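Local coordinates for N-glycosylase/DNA lyase (Methanocaldococcus jannaschii, PDB 3FHF), which is an archaeal DNA glycosylase of the Ogg family, a protein built of helices without strands and belonging to the helix-hairpin-helix superfamily, at residues 108-111 with 112-116; 118-121 with 122-125; 43-46 with 47-51. One frame throughout, in Å; residues are numbered along the deposited sequence.

Contact 1 (108-111 with 112-116)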
loop_
_atom_site.group_PDB
_atom_site.type_symbol
_atom_site.label_atom_id
_atom_site.label_comp_id
_atom_site.label_asym_id
_atom_site.label_seq_id
_atom_site.Cartn_x
_atom_site.Cartn_y
_atom_site.Cartn_z
ATOM N N ASN A 108 10.664 14.981 -6.979
ATOM C CA ASN A 108 9.753 15.147 -8.105
ATOM C C ASN A 108 9.343 13.731 -8.509
ATOM O O ASN A 108 9.426 13.341 -9.669
ATOM C CB ASN A 108 10.455 15.873 -9.251
ATOM C CG ASN A 108 11.661 15.119 -9.775
ATOM O OD1 ASN A 108 12.447 14.561 -9.002
ATOM N ND2 ASN A 108 11.828 15.117 -11.097
ATOM N N ILE A 109 8.890 12.976 -7.512
ATOM C CA ILE A 109 8.505 11.582 -7.679
ATOM C C ILE A 109 7.372 11.327 -8.678
ATOM O O ILE A 109 7.315 10.264 -9.290
ATOM C CB ILE A 109 8.177 10.955 -6.279
ATOM C CG1 ILE A 109 8.212 9.431 -6.369
ATOM C CG2 ILE A 109 6.819 11.451 -5.762
ATOM C CD1 ILE A 109 9.572 8.875 -6.803
ATOM N N LYS A 110 6.473 12.290 -8.864
ATOM C CA LYS A 110 5.392 12.087 -9.826
ATOM C C LYS A 110 5.948 12.046 -11.252
ATOM O O LYS A 110 5.630 11.146 -12.025
ATOM C CB LYS A 110 4.336 13.196 -9.706
ATOM C CG LYS A 110 3.192 13.050 -10.707
ATOM C CD LYS A 110 2.139 14.132 -10.538
ATOM C CE LYS A 110 1.044 13.990 -11.596
ATOM N NZ LYS A 110 -0.032 15.012 -11.443
ATOM N N ASP A 111 6.785 13.019 -11.605
ATOM C CA ASP A 111 7.364 13.049 -12.945
ATOM C C ASP A 111 8.202 11.801 -13.218
ATOM O O ASP A 111 8.193 11.276 -14.324
ATOM C CB ASP A 111 8.234 14.294 -13.127
ATOM C CG ASP A 111 7.466 15.572 -12.889
ATOM O OD1 ASP A 111 6.294 15.648 -13.314
ATOM O OD2 ASP A 111 8.037 16.499 -12.285
ATOM N N ILE A 112 8.929 11.336 -12.208
ATOM C CA ILE A 112 9.753 10.143 -12.356
ATOM C C ILE A 112 8.872 8.915 -12.579
ATOM O O ILE A 112 9.070 8.160 -13.531
ATOM C CB ILE A 112 10.610 9.882 -11.096
ATOM C CG1 ILE A 112 11.643 10.995 -10.915
ATOM C CG2 ILE A 112 11.298 8.520 -11.211
ATOM C CD1 ILE A 112 12.353 10.967 -9.560
ATOM N N VAL A 113 7.906 8.713 -11.688
ATOM C CA VAL A 113 7.009 7.562 -11.791
ATOM C C VAL A 113 6.229 7.513 -13.109
ATOM O O VAL A 113 6.099 6.451 -13.718
ATOM C CB VAL A 113 6.013 7.528 -10.590
ATOM C CG1 VAL A 113 4.881 6.533 -10.848
ATOM C CG2 VAL A 113 6.757 7.129 -9.319
ATOM N N GLU A 114 5.713 8.653 -13.555
ATOM C CA GLU A 114 4.944 8.674 -14.795
ATOM C C GLU A 114 5.797 8.519 -16.053
ATOM O O GLU A 114 5.273 8.234 -17.130
ATOM C CB GLU A 114 4.109 9.953 -14.885
ATOM C CG GLU A 114 3.152 10.140 -13.723
ATOM C CD GLU A 114 2.077 11.176 -14.008
ATOM O OE1 GLU A 114 2.415 12.291 -14.472
ATOM O OE2 GLU A 114 0.891 10.871 -13.760
ATOM N N SER A 115 7.110 8.685 -15.919
ATOM C CA SER A 115 7.995 8.560 -17.073
ATOM C C SER A 115 8.130 7.106 -17.513
ATOM O O SER A 115 8.385 6.830 -18.682
ATOM C CB SER A 115 9.385 9.124 -16.745
ATOM O OG SER A 115 10.112 8.243 -15.900
ATOM N N PHE A 116 7.954 6.176 -16.579
ATOM C CA PHE A 116 8.077 4.756 -16.900
ATOM C C PHE A 116 6.941 4.218 -17.764
ATOM O O PHE A 116 5.838 4.764 -17.781
ATOM C CB PHE A 116 8.187 3.935 -15.613
ATOM C CG PHE A 116 9.484 4.138 -14.883
ATOM C CD1 PHE A 116 10.664 3.597 -15.377
ATOM C CD2 PHE A 116 9.535 4.924 -13.737
ATOM C CE1 PHE A 116 11.885 3.842 -14.741
ATOM C CE2 PHE A 116 10.743 5.173 -13.098
ATOM C CZ PHE A 116 11.922 4.632 -13.604
#

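Contact 2 (118-121 with 122-125)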
loop_
_atom_site.group_PDB
_atom_site.type_symbol
_atom_site.label_atom_id
_atom_site.label_comp_id
_atom_site.label_asym_id
_atom_site.label_seq_id
_atom_site.Cartn_x
_atom_site.Cartn_y
_atom_site.Cartn_z
ATOM N N ASN A 118 5.177 1.642 -17.400
ATOM C CA ASN A 118 4.038 1.226 -16.603
ATOM C C ASN A 118 4.397 1.172 -15.126
ATOM O O ASN A 118 5.545 1.421 -14.745
ATOM C CB ASN A 118 3.542 -0.138 -17.085
ATOM C CG ASN A 118 4.631 -1.191 -17.068
ATOM O OD1 ASN A 118 5.140 -1.556 -16.010
ATOM N ND2 ASN A 118 5.002 -1.678 -18.247
ATOM N N GLU A 119 3.404 0.845 -14.306
ATOM C CA GLU A 119 3.548 0.762 -12.858
ATOM C C GLU A 119 4.462 -0.364 -12.381
ATOM O O GLU A 119 5.078 -0.248 -11.330
ATOM C CB GLU A 119 2.165 0.583 -12.219
ATOM C CG GLU A 119 1.412 -0.612 -12.788
ATOM C CD GLU A 119 -0.069 -0.600 -12.460
ATOM O OE1 GLU A 119 -0.455 -1.023 -11.350
ATOM O OE2 GLU A 119 -0.850 -0.154 -13.319
ATOM N N LYS A 120 4.531 -1.452 -13.140
ATOM C CA LYS A 120 5.368 -2.593 -12.773
ATOM C C LYS A 120 6.841 -2.210 -12.826
ATOM O O LYS A 120 7.621 -2.551 -11.932
ATOM C CB LYS A 120 5.105 -3.762 -13.725
ATOM C CG LYS A 120 3.988 -4.710 -13.295
ATOM C CD LYS A 120 2.714 -3.975 -12.917
ATOM C CE LYS A 120 1.633 -4.934 -12.439
ATOM N NZ LYS A 120 1.175 -5.855 -13.511
ATOM N N VAL A 121 7.215 -1.501 -13.885
ATOM C CA VAL A 121 8.586 -1.055 -14.062
ATOM C C VAL A 121 8.900 0.070 -13.080
ATOM O O VAL A 121 10.020 0.175 -12.573
ATOM C CB VAL A 121 8.816 -0.572 -15.514
ATOM C CG1 VAL A 121 10.105 0.201 -15.613
ATOM C CG2 VAL A 121 8.850 -1.770 -16.455
ATOM N N ALA A 122 7.904 0.905 -12.801
ATOM C CA ALA A 122 8.091 2.022 -11.876
ATOM C C ALA A 122 8.359 1.440 -10.484
ATOM O O ALA A 122 9.206 1.937 -9.735
ATOM C CB ALA A 122 6.839 2.903 -11.846
ATOM N N ARG A 123 7.639 0.373 -10.149
ATOM C CA ARG A 123 7.808 -0.290 -8.858
ATOM C C ARG A 123 9.252 -0.751 -8.686
ATOM O O ARG A 123 9.836 -0.607 -7.606
ATOM C CB ARG A 123 6.873 -1.496 -8.742
ATOM C CG ARG A 123 7.010 -2.234 -7.406
ATOM C CD ARG A 123 5.836 -3.159 -7.121
ATOM N NE ARG A 123 5.661 -4.175 -8.148
ATOM C CZ ARG A 123 4.646 -5.029 -8.189
ATOM N NH1 ARG A 123 3.705 -4.998 -7.250
ATOM N NH2 ARG A 123 4.554 -5.898 -9.185
ATOM N N GLU A 124 9.821 -1.302 -9.756
ATOM C CA GLU A 124 11.206 -1.776 -9.741
ATOM C C GLU A 124 12.145 -0.633 -9.365
ATOM O O GLU A 124 13.094 -0.815 -8.601
ATOM C CB GLU A 124 11.611 -2.321 -11.119
ATOM C CG GLU A 124 10.936 -3.628 -11.543
ATOM C CD GLU A 124 11.325 -4.051 -12.958
ATOM O OE1 GLU A 124 12.494 -3.838 -13.337
ATOM O OE2 GLU A 124 10.471 -4.602 -13.691
ATOM N N PHE A 125 11.893 0.550 -9.918
ATOM C CA PHE A 125 12.732 1.699 -9.608
ATOM C C PHE A 125 12.602 2.108 -8.143
ATOM O O PHE A 125 13.600 2.419 -7.480
ATOM C CB PHE A 125 12.376 2.891 -10.498
ATOM C CG PHE A 125 12.717 4.212 -9.883
ATOM C CD1 PHE A 125 11.738 4.973 -9.249
ATOM C CD2 PHE A 125 14.035 4.664 -9.868
ATOM C CE1 PHE A 125 12.062 6.167 -8.603
ATOM C CE2 PHE A 125 14.371 5.852 -9.225
ATOM C CZ PHE A 125 13.382 6.608 -8.588
HETATM O O HOH W 1 7.308 -4.777 -10.439
#

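Contact 3 (43-46 with 47-51)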
loop_
_atom_site.group_PDB
_atom_site.type_symbol
_atom_site.label_atom_id
_atom_site.label_comp_id
_atom_site.label_asym_id
_atom_site.label_seq_id
_atom_site.Cartn_x
_atom_site.Cartn_y
_atom_site.Cartn_z
ATOM N N GLU A 43 2.635 16.664 -3.447
ATOM C CA GLU A 43 1.571 15.830 -2.898
ATOM C C GLU A 43 1.940 14.355 -2.991
ATOM O O GLU A 43 1.679 13.581 -2.073
ATOM C CB GLU A 43 0.258 16.085 -3.648
ATOM C CG GLU A 43 -0.347 17.453 -3.380
ATOM C CD GLU A 43 -0.830 17.594 -1.950
ATOM O OE1 GLU A 43 -1.819 16.921 -1.584
ATOM O OE2 GLU A 43 -0.216 18.372 -1.186
ATOM N N TRP A 44 2.535 13.968 -4.112
ATOM C CA TRP A 44 2.951 12.586 -4.307
ATOM C C TRP A 44 4.068 12.215 -3.329
ATOM O O TRP A 44 4.075 11.111 -2.778
ATOM C CB TRP A 44 3.428 12.367 -5.744
ATOM C CG TRP A 44 2.332 12.216 -6.756
ATOM C CD1 TRP A 44 1.278 13.061 -6.967
ATOM C CD2 TRP A 44 2.215 11.181 -7.733
ATOM N NE1 TRP A 44 0.517 12.616 -8.021
ATOM C CE2 TRP A 44 1.070 11.464 -8.508
ATOM C CE3 TRP A 44 2.971 10.039 -8.032
ATOM C CZ2 TRP A 44 0.661 10.648 -9.566
ATOM C CZ3 TRP A 44 2.564 9.227 -9.085
ATOM C CH2 TRP A 44 1.415 9.540 -9.840
ATOM N N PHE A 45 5.011 13.131 -3.106
ATOM C CA PHE A 45 6.111 12.848 -2.184
ATOM C C PHE A 45 5.599 12.615 -0.762
ATOM O O PHE A 45 6.168 11.812 -0.010
ATOM C CB PHE A 45 7.135 13.989 -2.160
ATOM C CG PHE A 45 8.382 13.652 -1.383
ATOM C CD1 PHE A 45 9.293 12.729 -1.882
ATOM C CD2 PHE A 45 8.609 14.200 -0.127
ATOM C CE1 PHE A 45 10.413 12.348 -1.139
ATOM C CE2 PHE A 45 9.726 13.827 0.630
ATOM C CZ PHE A 45 10.629 12.898 0.122
ATOM N N LYS A 46 4.542 13.335 -0.383
ATOM C CA LYS A 46 3.960 13.168 0.945
ATOM C C LYS A 46 3.360 11.773 1.083
ATOM O O LYS A 46 3.397 11.185 2.163
ATOM C CB LYS A 46 2.856 14.201 1.209
ATOM C CG LYS A 46 3.313 15.518 1.821
ATOM C CD LYS A 46 4.037 16.389 0.820
ATOM C CE LYS A 46 4.079 17.835 1.292
ATOM N NZ LYS A 46 4.672 18.744 0.274
ATOM N N GLU A 47 2.782 11.253 0.003
ATOM C CA GLU A 47 2.196 9.914 0.048
ATOM C C GLU A 47 3.293 8.866 0.121
ATOM O O GLU A 47 3.112 7.805 0.719
ATOM C CB GLU A 47 1.324 9.646 -1.175
ATOM C CG GLU A 47 -0.014 10.331 -1.114
ATOM C CD GLU A 47 -0.825 9.924 0.105
ATOM O OE1 GLU A 47 -1.184 8.733 0.226
ATOM O OE2 GLU A 47 -1.100 10.801 0.945
ATOM N N LEU A 48 4.432 9.164 -0.493
ATOM C CA LEU A 48 5.553 8.237 -0.465
ATOM C C LEU A 48 6.037 8.131 0.979
ATOM O O LEU A 48 6.401 7.054 1.450
ATOM C CB LEU A 48 6.688 8.743 -1.354
ATOM C CG LEU A 48 7.940 7.857 -1.389
ATOM C CD1 LEU A 48 7.624 6.530 -2.079
ATOM C CD2 LEU A 48 9.041 8.575 -2.127
ATOM N N CYS A 49 6.029 9.263 1.680
ATOM C CA CYS A 49 6.460 9.302 3.066
ATOM C C CYS A 49 5.464 8.582 3.957
ATOM O O CYS A 49 5.850 7.954 4.940
ATOM C CB CYS A 49 6.647 10.749 3.516
ATOM S SG CYS A 49 8.053 11.545 2.709
ATOM N N PHE A 50 4.182 8.680 3.612
ATOM C CA PHE A 50 3.141 7.994 4.366
ATOM C C PHE A 50 3.454 6.499 4.330
ATOM O O PHE A 50 3.367 5.805 5.342
ATOM C CB PHE A 50 1.765 8.221 3.721
ATOM C CG PHE A 50 0.705 7.261 4.204
ATOM C CD1 PHE A 50 0.131 7.408 5.462
ATOM C CD2 PHE A 50 0.310 6.188 3.412
ATOM C CE1 PHE A 50 -0.822 6.496 5.927
ATOM C CE2 PHE A 50 -0.639 5.270 3.863
ATOM C CZ PHE A 50 -1.206 5.424 5.124
ATOM N N CYS A 51 3.823 6.015 3.148
ATOM C CA CYS A 51 4.130 4.601 2.973
ATOM C C CYS A 51 5.433 4.206 3.661
ATOM O O CYS A 51 5.560 3.091 4.158
ATOM C CB CYS A 51 4.165 4.254 1.483
ATOM S SG CYS A 51 2.533 4.383 0.692
HETATM O O HOH W 2 -0.317 13.789 -0.460
#

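Contact 1 (108-111 with 112-116)
Lys110 carries its CG opposite the backbone N (chi1 179°) and runs straight out to NZ, whereas Glu114, one turn further on, holds CG beside its own N (chi1 -58°). The two side chains therefore slant across each other, and the parts that touch are a methylene and a carboxylate oxygen, Lys110 CE and Glu114 OE1, 3.6 Å apart. Their charged ends do not meet, Lys110 NZ and Glu114 OE1 being 4.8 Å apart. NZ instead donates to the main-chain oxygens of Lys37 and Lys39, and Glu114 OE2 forms a salt bridge with Lys37. On another side of the turn, Asn108 is the N-cap residue but makes no capping bond with its side chain; its OD1 lies 3.6 Å from Ile112 CD1, the two side chains meeting at about a right angle. On the buried side Ile109 CG1 packs against Val113 CG2 at 4.0 Å. Successive helical bonds join Ile112 N to Asn108 O, Val113 N to Ile109 O and Glu114 N to Lys110 O, the last a straight 2.9 Å bond. At the end of the turn the bond from Ser115 N to Asp111 O is weak. Ser115 OG folds back to donate to Ile112 O over 2.6 Å, and as Ser115 N also donates to that oxygen, two bonds from one residue grip it. The carboxylate of Asp111 accepts from Asn41 ND2 through OD2. Helix 109-115 packs against three others: Ile109 and Val113 rest on Trp44 of helix 41-54 and on Phe141 of helix 135-144, while Ile112 leans on Phe125 of helix 119-129.

Contact 2 (118-121 with 122-125)
The guanidinium of Arg123 takes water 1 at its edge, in plane, and Lys120 CG approaches it obliquely, 4.3 Å from Arg123 NH2. That water accepts from Arg123 NE at 2.9 Å and donates to Lys120 O at 2.7 Å, tying the guanidinium back to the preceding turn. The bend about the CG-CD bond (chi3 59°) turns the group out of the line of its extended inner chain. NH1 pairs with Glu183 in a salt bridge and also bonds Ser139 OG, so bonds at NE and at NH1 restrain the flat group's rotation. Lys120 sends its own NZ to Asp149. The other flat group, the Phe125 ring, meets Phe106 edge-to-face. Helical bonds run from Ala122 N to Asn118 O, from Arg123 N to Glu119 O (2.9 Å) and from Phe125 N to Val121 O, while the one from Glu124 N to Lys120 O is weak. Glu124 lays its CG 3.5 Å from Lys120 O. At the start Asn118 OD1 accepts from Val121 N over 3.0 Å, nearly straight at 158°. This is an asparagine N-cap, the side chain taking up an N-H that the first turn cannot satisfy. Helix 119-129, which it opens, is followed after a short loop by helix 135-144, an order consistent with the first helix of the helix-hairpin-helix motif that names the superfamily.

Contact 3 (43-46 with 47-51)
A cysteine sulfur-aromatic contact marks this buried stretch of helix 41-54, where Cys49 SG lies 4.0 Å from the centroid of the Phe45 ring one turn earlier. The sulfur comes obliquely, 32° off the ring normal, and its closest ring atom is Phe45 CE2 at 3.5 Å. Phe45 CG opposite the backbone N (chi1 -171°) swings the ring along the helix toward the following turn, and there its CE1 also meets Leu48 CD2 at 4.1 Å. Around these side chains the helix packs on two others within the all-helical glycosylase fold: Leu48 touches Phe141 of helix 135-144, while Phe45 reaches Leu74 and Cys49 reaches Phe73, both of helix 72-75. Main-chain bonds link Leu48 N to Trp44 O, Cys49 N to Phe45 O and Phe50 N to Lys46 O. The one from Glu47 N to Glu43 O is weak. Water 2 donates to Glu43 O at 2.6 Å and, weakly, to Glu47 OE2. That carboxylate oxygen is more firmly engaged by Gln66 NE2 and by a salt bridge to Lys214, while Phe50 receives the same lysine in a cation-pi contact.

Contact 1 is the middle piece, touching both of the others, whereas contacts 2 and 3 come no closer than about 8 Å between nearest atoms and have centres about 17 Å apart. Toward contact 2, with centres about 10 Å apart, Phe116, in the connection between the two consecutive helices, sets CD1 against Val121 CG1 at 3.5 Å, and Phe116 CZ packs on Phe125 CB at 3.6 Å. Toward contact 3, with centres about 13 Å apart, Lys110 CD lies 3.4 Å from Trp44 NE1 and Ile109 CG2 sits 3.5 Å from Trp44 CB. Phe141 of helix 135-144 is a further shared neighbour of contacts 1 and 3.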